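Local coordinates for protein O-methyltransferase family 2 (Planctopirus limnophila, PDB 5I2H) that probably transfers a methyl group from S-adenosyl-L-methionine to hydroxyl groups of small molecules, and binds the flavone apigenin, at residues 209-214 with 246-251; 174-179 with 356-361; 37-42 with 118-123; 67-72 with 124-129; 258-263 with 281-286. All coordinates share one frame; numbering follows the deposited sequence.

Contact 1 (209-214 with 246-251); sequences IYTMAV and DRLELH
In the Rossmann-like methyltransferase domain, T211 and M212 of helix 209-217 pack against L248 of strand 248-252, an outermost strand of the central sheet in this chain. From the helix, L248 receives one neighbour on each methyl. T211 brings its CG2, which lies 3.9 Å from L248 CD1, while the selenomethionine M212 reaches in with its terminal CE, 4.1 Å from L248 CD2. With CG beside the backbone N (chi1 -62°) and the rest of the chain extended, M212 carries that methyl out to the strand and meets the leucine at about a right angle. The hydroxyl of T211 is spent on D202, a residue of strand 199-203, which leaves its methyl branch to face the leucine. L238 of helix 229-241 adds an apolar contact to M212, and I225 of the neighbouring strand one to L248. At alternate strand positions H251 NE2 donates to E249 OE1 at 2.8 Å, on the anti side of the carboxylate, while E249 OE2 forms a salt bridge with R222. All three touching residues are buried and meet through carbon alone: their contact rests on the fit and burial of methyl groups, while R247 adds a polar tie to L215 O of the helix.

Contact 2 (174-179 with 356-361); sequences PRFADV and GHLILS
F176 and L358 cross at about a right angle, the phenyl ring coming from helix 154-179 and the leucine from strand 357-362. The ring offers CE1, which meets both leucine methyls: L358 CD1 at 3.8 Å and L358 CD2 at 4.2 Å. The approach to the ring is oblique. Setting CG of F176 opposite the backbone N (chi1 177°) swings the ring out from the side of the helix to the strand. One turn further on, V179 starts out toward the strand, and its CG2 comes within 4.3 Å of L358 CD2. The leucine end is thus met from the helix side by a ring and a branched aliphatic chain from successive turns. L358 CD2 is shared by the two partners, whereas L358 CD1 works mainly against the ring. Beyond the two segments the ring of F176 makes edge-to-face contacts with H300 and Y210, L358 also packs on L298, and V179 touches I350. The pairing lays the C-terminal end of a long helix on a strand that runs antiparallel to both its neighbours, 296-301 and 345-351; this inserted antiparallel strand in the order 3-2-1-4-5-7-6 is the hallmark of the class I, Rossmann-like methyltransferase fold.

Contact 3 (37-42 with 118-123); sequences VAHLHV and GTLALV
H39 stands near the C-terminal end of helix 26-39, in a wider pi-type turn, and its CA lies 7.4 Å from the CA of V123 in helix 117-128, the nearest such pair between the segments. Shortly afterwards the chain leaves the helix at H41, which has positive phi and serves as the N-cap position of the next helix. The imidazole of H39 carries the contact. V123 CG2 sits over one face of the ring, 3.6 Å from H39 CG and 3.9 Å from the ring centroid, 25° off the normal, in a CH-pi contact shifted toward the rim. V123 places this methyl beside its own backbone N, with CG1 taking the anti position (chi1 171°). Two further methyls approach the ring obliquely: L120 CD2 lies 3.7 Å from H39 CE1, and T119 CG2 is 4.1 Å from H39 CD2. The polar atoms are satisfied outside the two segments: H39 NE2 is hydrogen-bonded to A114 O and T119 OG1 to A113 O, in the loop that leads into helix 117-128. With an alanine here, the V123 methyl would probably be left without a ring face to pack on, a gap would probably open beside L120, and A114 O would probably lack its side-chain partner. Neighbouring L40 reaches L126 of helix 117-128. Such close helix packing is in keeping with the N-terminal dimerisation domain of the O-methyltransferase family, a helical domain of the helix-turn-helix clan, to which segment 37-42 belongs.

Contact 4 (67-72 with 124-129); sequences TQVLVT and ERLKSD
V69 and L70 of helix 64-76 meet L126 of helix 117-128 in a helix-helix packing contact within the N-terminal helical part of the O-methyltransferase, where segment 67-72 belongs to the dimerisation domain. In the apolar interactions, L126 divides its two methyls between consecutive residues of the other helix: L126 CD2 lies 4.0 Å from V69 CG2, and L126 CD1 lies 4.3 Å from L70 CD1. With CG1 anti to the carbonyl carbon (chi1 -54°), V69 has CG2 between its backbone N and carbonyl carbon, and from there the methyl meets the leucine. F322 of helix 312-324 touches both V69 and L126, while L70 packs on L32 and S36, so helix 312-324 covers V69 and L126, and helix 26-39 lies against L70.

The polar interactions lie apart from this apolar patch. D129 forms a salt bridge with R65 and a hydrogen bond with S63 OG, both close to the start of helix 64-76, a polar link between the same two helices. T72 OG1 bonds to L308 O. At the end of helix 117-128 the carbonyl of E124 is held twice by S128: its OG donates at 2.8 Å, tilted 31° from the carbonyl plane, and its backbone N reaches E124 O from the opposite face at 2.9 Å.

Contact 5 (258-263 with 281-286); sequences DPFPPA and ARLVAK. With FMT (formic acid), chain H.
The ammonium group of K286 sits almost exactly above the centre of the F260 ring, with NZ 3.4 Å from the ring centroid and 6° off the normal, a nearly ideal cation-pi contact. The same nitrogen donates to D258 O at 2.8 Å, approaching with a tilt of 25° from the carbonyl plane, and to a water that lies 2.9 Å from NZ and also accepts from F260 N. M255 O is a further oxygen partner, so the positive end is met by two backbone carbonyls and a water as well as by the aromatic face. K286 runs extended until its last torsion, chi4 -66°, where the bend turns NZ over the ring; farther back, its CG lies 3.8 Å from F260 CE2. The lysine belongs to helix 277-289, the connection of a beta-alpha-beta crossover between the parallel strands 265-269 and 296-301, while F260 lies in the loop ahead of strand 265-269. L283, one turn before the lysine, meets the ring at its edge, its CD1 4.2 Å from F260 CZ. F226 adds an edge-to-face contact from strand 222-227. With an alanine in place of F260, the K286 ammonium, though still held by its oxygen partners, would probably be less well stabilised, and a gap would probably open beside L283. On the exposed side of the helix, R282 grips a formic acid molecule (or its formate ion), probably from the crystallisation liquor, by two nearly straight bonds in the guanidinium plane: R282 NE to its O2 at 2.9 Å and R282 NH2 to its O1 at 3.1 Å.

The five contacts fall into two groups. Contacts 1 and 2 reach the same central sheet and touch directly, V214 CG2 lying 3.7 Å from F176 CE2; contact 5 belongs to that same methyltransferase core, its centre about 18 Å from that of contact 1. Contacts 3 and 4 share helix 117-128, their centres about 10 Å apart, and L40 CD1 meets L70 CD1 at 3.5 Å. The centres of contacts 1 and 3 are about 43 Å apart. Helix 154-179, which supplies F176 to contact 2, also carries L161, L165 and R168 of the apigenin pocket. The side chain of L283 in contact 5 comes within about 11 Å of a bound apigenin.

Contact 1 (209-214 with 246-251)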
# COMPACT_ATOMS: atom_id res chain seq x y z
N ILE A 209 12.33 -11.45 23.69
CA ILE A 209 13.43 -10.54 23.37
C ILE A 209 13.31 -9.25 24.17
O ILE A 209 14.33 -8.68 24.59
CB ILE A 209 13.46 -10.30 21.86
CG1 ILE A 209 14.00 -11.56 21.17
CG2 ILE A 209 14.32 -9.09 21.49
CD1 ILE A 209 13.72 -11.57 19.67
N TYR A 210 12.08 -8.74 24.37
CA TYR A 210 11.95 -7.50 25.13
C TYR A 210 12.46 -7.68 26.55
O TYR A 210 13.12 -6.79 27.10
CB TYR A 210 10.50 -7.01 25.14
CG TYR A 210 10.06 -6.52 23.77
CD1 TYR A 210 10.29 -5.22 23.35
CD2 TYR A 210 9.39 -7.38 22.89
CE1 TYR A 210 9.90 -4.79 22.09
CE2 TYR A 210 8.99 -6.95 21.63
CZ TYR A 210 9.23 -5.65 21.24
OH TYR A 210 8.85 -5.20 19.98
N THR A 211 12.14 -8.83 27.17
CA THR A 211 12.63 -9.11 28.51
C THR A 211 14.13 -9.28 28.54
O THR A 211 14.79 -8.78 29.45
CB THR A 211 11.93 -10.35 29.06
OG1 THR A 211 10.53 -10.07 29.14
CG2 THR A 211 12.44 -10.71 30.45
N MSE A 212 14.70 -9.97 27.53
CA MSE A 212 16.15 -10.13 27.49
C MSE A 212 16.86 -8.77 27.41
O MSE A 212 17.87 -8.57 28.09
CB MSE A 212 16.58 -11.03 26.33
CG MSE A 212 16.01 -12.42 26.48
SE MSE A 212 16.25 -13.35 24.82
CE MSE A 212 14.88 -14.71 25.21
N ALA A 213 16.34 -7.82 26.61
CA ALA A 213 16.93 -6.49 26.59
C ALA A 213 16.85 -5.83 27.97
O ALA A 213 17.83 -5.25 28.46
CB ALA A 213 16.27 -5.62 25.52
N VAL A 214 15.67 -5.89 28.61
CA VAL A 214 15.55 -5.29 29.94
C VAL A 214 16.55 -5.92 30.90
O VAL A 214 17.21 -5.22 31.69
CB VAL A 214 14.10 -5.44 30.44
CG1 VAL A 214 13.99 -5.08 31.93
CG2 VAL A 214 13.18 -4.56 29.59
N ASP A 246 20.82 -17.38 32.92
CA ASP A 246 20.80 -17.69 34.34
C ASP A 246 19.81 -16.83 35.12
O ASP A 246 19.48 -17.17 36.27
CB ASP A 246 22.22 -17.58 34.91
CG ASP A 246 23.17 -18.68 34.41
OD1 ASP A 246 22.72 -19.81 34.09
OD2 ASP A 246 24.39 -18.43 34.34
N ARG A 247 19.30 -15.75 34.52
CA ARG A 247 18.37 -14.85 35.20
C ARG A 247 16.99 -14.89 34.54
O ARG A 247 16.15 -14.02 34.79
CB ARG A 247 18.90 -13.42 35.25
CG ARG A 247 20.13 -13.24 36.10
CD ARG A 247 20.47 -11.77 36.23
NE ARG A 247 21.04 -11.19 35.00
CZ ARG A 247 20.60 -10.10 34.37
NH1 ARG A 247 19.52 -9.42 34.82
NH2 ARG A 247 21.25 -9.67 33.29
N LEU A 248 16.76 -15.90 33.70
CA LEU A 248 15.51 -16.06 32.98
C LEU A 248 14.92 -17.44 33.27
O LEU A 248 15.64 -18.44 33.29
CB LEU A 248 15.76 -15.88 31.47
CG LEU A 248 14.54 -15.71 30.59
CD1 LEU A 248 13.95 -14.30 30.79
CD2 LEU A 248 14.96 -15.91 29.15
N GLU A 249 13.62 -17.49 33.51
CA GLU A 249 12.90 -18.75 33.59
C GLU A 249 11.87 -18.78 32.47
O GLU A 249 11.30 -17.74 32.13
CB GLU A 249 12.15 -18.92 34.90
CG GLU A 249 13.00 -18.87 36.12
CD GLU A 249 12.17 -18.81 37.41
OE1 GLU A 249 10.91 -18.90 37.39
OE2 GLU A 249 12.81 -18.63 38.44
N LEU A 250 11.63 -19.98 31.96
CA LEU A 250 10.67 -20.22 30.88
C LEU A 250 9.56 -21.10 31.43
O LEU A 250 9.82 -22.24 31.85
CB LEU A 250 11.35 -20.89 29.68
CG LEU A 250 12.64 -20.21 29.22
CD1 LEU A 250 13.35 -21.04 28.11
CD2 LEU A 250 12.39 -18.77 28.77
N HIS A 251 8.33 -20.59 31.43
CA HIS A 251 7.18 -21.30 31.96
C HIS A 251 6.14 -21.52 30.87
O HIS A 251 5.66 -20.55 30.25
CB HIS A 251 6.54 -20.55 33.12
CG HIS A 251 7.42 -20.45 34.30
ND1 HIS A 251 7.14 -21.11 35.48
CD2 HIS A 251 8.60 -19.83 34.49
CE1 HIS A 251 8.09 -20.84 36.36
NE2 HIS A 251 8.99 -20.07 35.79

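Contact 2 (174-179 with 356-361)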
# COMPACT_ATOMS: atom_id res chain seq x y z
N PRO A 174 15.57 -2.62 21.91
CA PRO A 174 16.55 -1.66 22.46
C PRO A 174 15.92 -0.34 22.91
O PRO A 174 16.30 0.20 23.98
CB PRO A 174 17.53 -1.44 21.29
CG PRO A 174 17.46 -2.75 20.49
CD PRO A 174 15.98 -3.14 20.58
N ARG A 175 14.99 0.20 22.12
CA ARG A 175 14.25 1.38 22.54
C ARG A 175 13.44 1.09 23.79
O ARG A 175 13.49 1.85 24.78
CB ARG A 175 13.32 1.85 21.43
CG ARG A 175 14.00 2.24 20.16
CD ARG A 175 14.86 3.45 20.36
NE ARG A 175 15.74 3.67 19.22
CZ ARG A 175 16.65 4.63 19.20
NH1 ARG A 175 16.77 5.43 20.26
NH2 ARG A 175 17.42 4.80 18.14
N PHE A 176 12.68 0.00 23.77
CA PHE A 176 11.84 -0.36 24.89
C PHE A 176 12.63 -0.40 26.19
O PHE A 176 12.21 0.18 27.20
CB PHE A 176 11.22 -1.73 24.64
CG PHE A 176 10.38 -2.22 25.78
CD1 PHE A 176 9.05 -1.89 25.86
CD2 PHE A 176 10.92 -3.01 26.76
CE1 PHE A 176 8.28 -2.33 26.91
CE2 PHE A 176 10.17 -3.46 27.83
CZ PHE A 176 8.85 -3.12 27.91
N ALA A 177 13.77 -1.11 26.18
CA ALA A 177 14.58 -1.18 27.39
C ALA A 177 15.10 0.21 27.77
O ALA A 177 15.19 0.55 28.96
CB ALA A 177 15.72 -2.17 27.21
N ASP A 178 15.44 1.03 26.77
CA ASP A 178 15.97 2.35 27.06
C ASP A 178 14.95 3.23 27.76
O ASP A 178 15.32 4.06 28.61
CB ASP A 178 16.46 3.00 25.76
CG ASP A 178 17.11 4.35 26.00
OD1 ASP A 178 18.13 4.41 26.71
OD2 ASP A 178 16.57 5.35 25.47
N VAL A 179 13.67 3.10 27.43
CA VAL A 179 12.67 4.02 28.00
C VAL A 179 11.90 3.44 29.18
O VAL A 179 11.15 4.18 29.83
CB VAL A 179 11.66 4.52 26.95
CG1 VAL A 179 12.41 5.17 25.78
CG2 VAL A 179 10.74 3.39 26.48
N GLY A 356 5.39 1.55 18.09
CA GLY A 356 5.08 1.03 19.41
C GLY A 356 5.02 2.11 20.46
O GLY A 356 5.64 3.18 20.34
N HIS A 357 4.23 1.84 21.50
CA HIS A 357 4.09 2.73 22.64
C HIS A 357 4.08 1.88 23.89
O HIS A 357 3.43 0.84 23.92
CB HIS A 357 2.78 3.53 22.59
CG HIS A 357 2.81 4.59 21.56
ND1 HIS A 357 2.47 4.36 20.24
CD2 HIS A 357 3.22 5.88 21.64
CE1 HIS A 357 2.64 5.48 19.55
NE2 HIS A 357 3.09 6.42 20.38
N LEU A 358 4.80 2.33 24.92
CA LEU A 358 4.79 1.67 26.22
C LEU A 358 3.80 2.43 27.09
O LEU A 358 4.02 3.61 27.41
CB LEU A 358 6.20 1.66 26.83
CG LEU A 358 6.26 1.26 28.31
CD1 LEU A 358 5.66 -0.14 28.61
CD2 LEU A 358 7.72 1.37 28.81
N ILE A 359 2.70 1.77 27.44
CA ILE A 359 1.70 2.33 28.34
C ILE A 359 1.99 1.77 29.72
O ILE A 359 1.88 0.56 29.94
CB ILE A 359 0.29 1.97 27.87
CG1 ILE A 359 0.05 2.41 26.43
CG2 ILE A 359 -0.80 2.53 28.83
CD1 ILE A 359 -1.24 1.77 25.90
N LEU A 360 2.32 2.65 30.66
CA LEU A 360 2.71 2.26 32.01
C LEU A 360 1.57 2.54 32.98
O LEU A 360 1.00 3.64 32.96
CB LEU A 360 3.95 3.04 32.46
CG LEU A 360 5.27 2.65 31.84
CD1 LEU A 360 5.75 3.80 31.03
CD2 LEU A 360 6.23 2.34 32.97
N SER A 361 1.23 1.54 33.80
CA SER A 361 0.24 1.68 34.86
C SER A 361 0.75 0.98 36.11
O SER A 361 1.60 0.09 36.05
CB SER A 361 -1.11 1.09 34.44
OG SER A 361 -1.54 1.64 33.21

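Contact 3 (37-42 with 118-123)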
# COMPACT_ATOMS: atom_id res chain seq x y z
N VAL A 37 -16.02 -0.53 -2.10
CA VAL A 37 -16.71 -0.09 -3.32
C VAL A 37 -17.55 -1.22 -3.90
O VAL A 37 -18.75 -1.04 -4.19
CB VAL A 37 -15.69 0.41 -4.36
CG1 VAL A 37 -16.35 0.62 -5.75
CG2 VAL A 37 -15.00 1.66 -3.88
N ALA A 38 -16.93 -2.39 -4.12
CA ALA A 38 -17.54 -3.38 -5.00
C ALA A 38 -18.37 -4.43 -4.27
O ALA A 38 -19.24 -5.05 -4.90
CB ALA A 38 -16.47 -4.09 -5.83
N HIS A 39 -18.13 -4.67 -2.99
CA HIS A 39 -18.87 -5.69 -2.26
C HIS A 39 -19.84 -5.14 -1.23
O HIS A 39 -20.95 -5.66 -1.09
CB HIS A 39 -17.91 -6.65 -1.54
CG HIS A 39 -17.09 -7.48 -2.48
ND1 HIS A 39 -17.51 -8.73 -2.90
CD2 HIS A 39 -15.91 -7.24 -3.10
CE1 HIS A 39 -16.60 -9.23 -3.72
NE2 HIS A 39 -15.63 -8.35 -3.87
N LEU A 40 -19.43 -4.13 -0.47
CA LEU A 40 -20.20 -3.70 0.69
C LEU A 40 -21.03 -2.45 0.42
O LEU A 40 -21.86 -2.10 1.24
CB LEU A 40 -19.27 -3.45 1.90
CG LEU A 40 -18.50 -4.73 2.31
CD1 LEU A 40 -17.42 -4.44 3.34
CD2 LEU A 40 -19.44 -5.84 2.82
N HIS A 41 -20.82 -1.77 -0.70
CA HIS A 41 -21.63 -0.61 -1.08
C HIS A 41 -21.53 0.53 -0.05
O HIS A 41 -22.47 1.33 0.08
CB HIS A 41 -23.12 -0.94 -1.28
CG HIS A 41 -23.42 -2.31 -1.81
ND1 HIS A 41 -23.36 -2.63 -3.15
CD2 HIS A 41 -23.86 -3.43 -1.17
CE1 HIS A 41 -23.72 -3.90 -3.31
NE2 HIS A 41 -24.03 -4.40 -2.13
N VAL A 42 -20.39 0.64 0.66
CA VAL A 42 -20.26 1.61 1.76
C VAL A 42 -20.57 3.03 1.30
O VAL A 42 -21.27 3.78 1.99
CB VAL A 42 -18.84 1.53 2.36
CG1 VAL A 42 -18.66 2.58 3.43
CG2 VAL A 42 -18.63 0.17 2.94
N GLY A 118 -6.98 -11.49 -2.35
CA GLY A 118 -6.88 -10.65 -1.16
C GLY A 118 -8.17 -9.93 -0.83
O GLY A 118 -8.59 -9.88 0.33
N THR A 119 -8.82 -9.34 -1.84
CA THR A 119 -10.07 -8.65 -1.57
C THR A 119 -11.13 -9.63 -1.08
O THR A 119 -11.82 -9.36 -0.09
CB THR A 119 -10.56 -7.93 -2.83
OG1 THR A 119 -9.57 -6.96 -3.18
CG2 THR A 119 -11.88 -7.23 -2.54
N LEU A 120 -11.29 -10.76 -1.79
CA LEU A 120 -12.29 -11.74 -1.37
C LEU A 120 -12.03 -12.24 0.05
O LEU A 120 -12.99 -12.44 0.81
CB LEU A 120 -12.30 -12.93 -2.35
CG LEU A 120 -12.74 -12.53 -3.75
CD1 LEU A 120 -12.61 -13.73 -4.69
CD2 LEU A 120 -14.20 -12.02 -3.67
N ALA A 121 -10.76 -12.46 0.42
CA ALA A 121 -10.44 -12.90 1.77
C ALA A 121 -10.87 -11.86 2.79
O ALA A 121 -11.43 -12.19 3.85
CB ALA A 121 -8.94 -13.19 1.90
N LEU A 122 -10.60 -10.58 2.50
CA LEU A 122 -10.96 -9.56 3.47
C LEU A 122 -12.47 -9.44 3.58
O LEU A 122 -12.99 -9.28 4.69
CB LEU A 122 -10.32 -8.22 3.09
CG LEU A 122 -10.73 -7.04 3.99
CD1 LEU A 122 -10.22 -7.23 5.40
CD2 LEU A 122 -10.23 -5.69 3.42
N VAL A 123 -13.19 -9.55 2.45
CA VAL A 123 -14.65 -9.51 2.48
C VAL A 123 -15.19 -10.65 3.33
O VAL A 123 -16.09 -10.46 4.16
CB VAL A 123 -15.25 -9.54 1.07
CG1 VAL A 123 -16.77 -9.72 1.14
CG2 VAL A 123 -14.93 -8.22 0.34

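Contact 4 (67-72 with 124-129)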
# COMPACT_ATOMS: atom_id res chain seq x y z
N THR A 67 -17.12 -3.49 11.67
CA THR A 67 -17.51 -2.14 11.26
C THR A 67 -16.46 -1.13 11.71
O THR A 67 -16.11 -0.20 10.95
CB THR A 67 -18.90 -1.79 11.80
OG1 THR A 67 -19.84 -2.79 11.35
CG2 THR A 67 -19.35 -0.43 11.26
N GLN A 68 -15.90 -1.31 12.92
CA GLN A 68 -14.88 -0.38 13.40
C GLN A 68 -13.65 -0.41 12.51
O GLN A 68 -13.11 0.65 12.18
CB GLN A 68 -14.45 -0.67 14.85
CG GLN A 68 -15.46 -0.41 15.93
CD GLN A 68 -15.53 1.04 16.39
OE1 GLN A 68 -15.18 1.97 15.67
NE2 GLN A 68 -15.99 1.23 17.62
N VAL A 69 -13.16 -1.60 12.15
CA VAL A 69 -11.91 -1.59 11.38
C VAL A 69 -12.16 -1.00 9.98
O VAL A 69 -11.29 -0.33 9.42
CB VAL A 69 -11.22 -2.97 11.29
CG1 VAL A 69 -11.01 -3.56 12.70
CG2 VAL A 69 -11.96 -3.95 10.43
N LEU A 70 -13.35 -1.24 9.41
CA LEU A 70 -13.69 -0.70 8.10
C LEU A 70 -13.80 0.82 8.17
O LEU A 70 -13.23 1.53 7.33
CB LEU A 70 -15.00 -1.33 7.61
CG LEU A 70 -15.48 -0.82 6.25
CD1 LEU A 70 -16.08 -1.92 5.38
CD2 LEU A 70 -16.52 0.24 6.46
N VAL A 71 -14.52 1.33 9.18
CA VAL A 71 -14.70 2.77 9.30
C VAL A 71 -13.38 3.45 9.59
O VAL A 71 -13.06 4.51 9.01
CB VAL A 71 -15.76 3.10 10.36
CG1 VAL A 71 -15.70 4.59 10.75
CG2 VAL A 71 -17.15 2.72 9.85
N THR A 72 -12.59 2.89 10.52
CA THR A 72 -11.29 3.47 10.82
C THR A 72 -10.39 3.52 9.58
O THR A 72 -9.73 4.53 9.32
CB THR A 72 -10.63 2.69 11.96
OG1 THR A 72 -11.40 2.91 13.15
CG2 THR A 72 -9.18 3.11 12.21
N GLU A 124 -14.68 -11.86 3.10
CA GLU A 124 -15.13 -13.01 3.88
C GLU A 124 -14.87 -12.82 5.37
O GLU A 124 -15.73 -13.15 6.20
CB GLU A 124 -14.45 -14.28 3.38
CG GLU A 124 -14.82 -15.51 4.18
CD GLU A 124 -16.33 -15.82 4.17
OE1 GLU A 124 -17.02 -15.47 3.18
OE2 GLU A 124 -16.82 -16.42 5.16
N ARG A 125 -13.67 -12.34 5.73
CA ARG A 125 -13.35 -12.03 7.12
C ARG A 125 -14.35 -11.05 7.70
O ARG A 125 -14.90 -11.26 8.79
CB ARG A 125 -11.93 -11.45 7.25
CG ARG A 125 -10.77 -12.38 6.92
CD ARG A 125 -10.77 -13.70 7.73
NE ARG A 125 -11.51 -14.77 7.07
CZ ARG A 125 -11.13 -15.37 5.94
NH1 ARG A 125 -10.01 -15.00 5.33
NH2 ARG A 125 -11.88 -16.34 5.42
N LEU A 126 -14.58 -9.93 6.99
CA LEU A 126 -15.49 -8.90 7.49
C LEU A 126 -16.89 -9.47 7.69
O LEU A 126 -17.51 -9.27 8.74
CB LEU A 126 -15.54 -7.71 6.53
CG LEU A 126 -14.30 -6.79 6.45
CD1 LEU A 126 -14.36 -5.90 5.20
CD2 LEU A 126 -14.14 -5.92 7.69
N LYS A 127 -17.39 -10.20 6.69
CA LYS A 127 -18.77 -10.66 6.76
C LYS A 127 -18.96 -11.77 7.78
O LYS A 127 -20.03 -11.89 8.38
CB LYS A 127 -19.22 -11.16 5.38
CG LYS A 127 -19.48 -10.09 4.38
CD LYS A 127 -19.89 -10.77 3.10
CE LYS A 127 -20.29 -9.77 2.04
NZ LYS A 127 -20.92 -10.48 0.89
N SER A 128 -17.95 -12.61 7.96
CA SER A 128 -18.09 -13.77 8.82
C SER A 128 -17.77 -13.47 10.28
O SER A 128 -18.02 -14.33 11.14
CB SER A 128 -17.21 -14.92 8.32
OG SER A 128 -15.84 -14.64 8.54
N ASP A 129 -17.24 -12.30 10.59
CA ASP A 129 -16.91 -12.07 11.99
C ASP A 129 -18.12 -12.14 12.93
O ASP A 129 -19.19 -11.64 12.61
CB ASP A 129 -16.23 -10.75 12.17
CG ASP A 129 -15.67 -10.60 13.55
OD1 ASP A 129 -15.11 -11.61 14.05
OD2 ASP A 129 -15.80 -9.51 14.13

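Contact 5 (258-263 with 281-286)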
# COMPACT_ATOMS: atom_id res chain seq x y z
N ASP A 258 -4.06 -20.68 33.83
CA ASP A 258 -2.98 -21.09 34.70
C ASP A 258 -2.49 -19.90 35.51
O ASP A 258 -2.50 -18.77 35.00
CB ASP A 258 -1.83 -21.68 33.89
CG ASP A 258 -2.20 -23.02 33.24
OD1 ASP A 258 -2.99 -23.78 33.84
OD2 ASP A 258 -1.73 -23.33 32.13
N PRO A 259 -2.05 -20.12 36.74
CA PRO A 259 -1.61 -18.98 37.57
C PRO A 259 -0.36 -18.33 37.01
O PRO A 259 0.61 -19.00 36.64
CB PRO A 259 -1.35 -19.62 38.94
CG PRO A 259 -1.14 -21.11 38.68
CD PRO A 259 -1.93 -21.42 37.44
N PHE A 260 -0.37 -17.00 36.98
CA PHE A 260 0.86 -16.29 36.65
C PHE A 260 1.81 -16.41 37.83
O PHE A 260 1.37 -16.40 39.00
CB PHE A 260 0.58 -14.82 36.36
CG PHE A 260 -0.17 -14.56 35.06
CD1 PHE A 260 0.04 -15.33 33.90
CD2 PHE A 260 -1.09 -13.49 34.99
CE1 PHE A 260 -0.66 -15.06 32.73
CE2 PHE A 260 -1.78 -13.19 33.82
CZ PHE A 260 -1.58 -13.96 32.69
N PRO A 261 3.11 -16.50 37.58
CA PRO A 261 4.08 -16.52 38.68
C PRO A 261 4.20 -15.14 39.31
O PRO A 261 3.88 -14.12 38.66
CB PRO A 261 5.40 -16.93 37.98
CG PRO A 261 5.22 -16.39 36.59
CD PRO A 261 3.75 -16.55 36.25
N PRO A 262 4.66 -15.07 40.56
CA PRO A 262 4.87 -13.77 41.19
C PRO A 262 5.82 -12.91 40.37
O PRO A 262 6.84 -13.39 39.88
CB PRO A 262 5.47 -14.13 42.56
CG PRO A 262 5.00 -15.51 42.83
CD PRO A 262 4.99 -16.18 41.47
N ALA A 263 5.47 -11.64 40.25
CA ALA A 263 6.25 -10.70 39.46
C ALA A 263 6.00 -9.28 39.95
O ALA A 263 4.93 -8.98 40.48
CB ALA A 263 5.88 -10.80 37.97
N ALA A 281 -10.23 -6.98 28.49
CA ALA A 281 -10.51 -6.60 29.87
C ALA A 281 -10.19 -7.75 30.82
O ALA A 281 -9.66 -7.54 31.91
CB ALA A 281 -11.97 -6.21 30.04
N ARG A 282 -10.51 -8.98 30.40
CA ARG A 282 -10.24 -10.17 31.20
C ARG A 282 -8.74 -10.33 31.44
O ARG A 282 -8.30 -10.55 32.57
CB ARG A 282 -10.82 -11.41 30.50
CG ARG A 282 -10.50 -12.76 31.20
CD ARG A 282 -11.57 -13.17 32.22
NE ARG A 282 -11.56 -12.24 33.32
CZ ARG A 282 -10.77 -12.35 34.38
NH1 ARG A 282 -9.91 -13.37 34.48
NH2 ARG A 282 -10.82 -11.43 35.34
N LEU A 283 -7.93 -10.18 30.37
CA LEU A 283 -6.49 -10.41 30.51
C LEU A 283 -5.86 -9.34 31.40
O LEU A 283 -5.01 -9.63 32.24
CB LEU A 283 -5.80 -10.46 29.14
CG LEU A 283 -4.36 -10.95 29.20
CD1 LEU A 283 -4.23 -12.34 29.83
CD2 LEU A 283 -3.77 -10.96 27.80
N VAL A 284 -6.30 -8.09 31.22
CA VAL A 284 -5.77 -7.00 32.04
C VAL A 284 -6.12 -7.23 33.51
O VAL A 284 -5.26 -7.08 34.40
CB VAL A 284 -6.32 -5.65 31.53
CG1 VAL A 284 -6.03 -4.55 32.56
CG2 VAL A 284 -5.65 -5.27 30.18
N ALA A 285 -7.36 -7.66 33.78
CA ALA A 285 -7.76 -7.95 35.16
C ALA A 285 -6.94 -9.09 35.77
O ALA A 285 -6.49 -8.99 36.92
CB ALA A 285 -9.25 -8.30 35.20
N LYS A 286 -6.76 -10.18 35.03
CA LYS A 286 -6.03 -11.33 35.58
C LYS A 286 -4.58 -10.94 35.88
O LYS A 286 -4.05 -11.25 36.97
CB LYS A 286 -6.10 -12.52 34.62
CG LYS A 286 -5.33 -13.77 35.07
CD LYS A 286 -5.70 -15.04 34.18
CE LYS A 286 -5.03 -16.32 34.68
NZ LYS A 286 -3.54 -16.22 34.53
C FMT H . -13.12 -9.09 33.59
O1 FMT H . -12.88 -9.22 34.82
O2 FMT H . -13.37 -10.00 32.74
O HOH W 1 -2.86 -15.50 37.23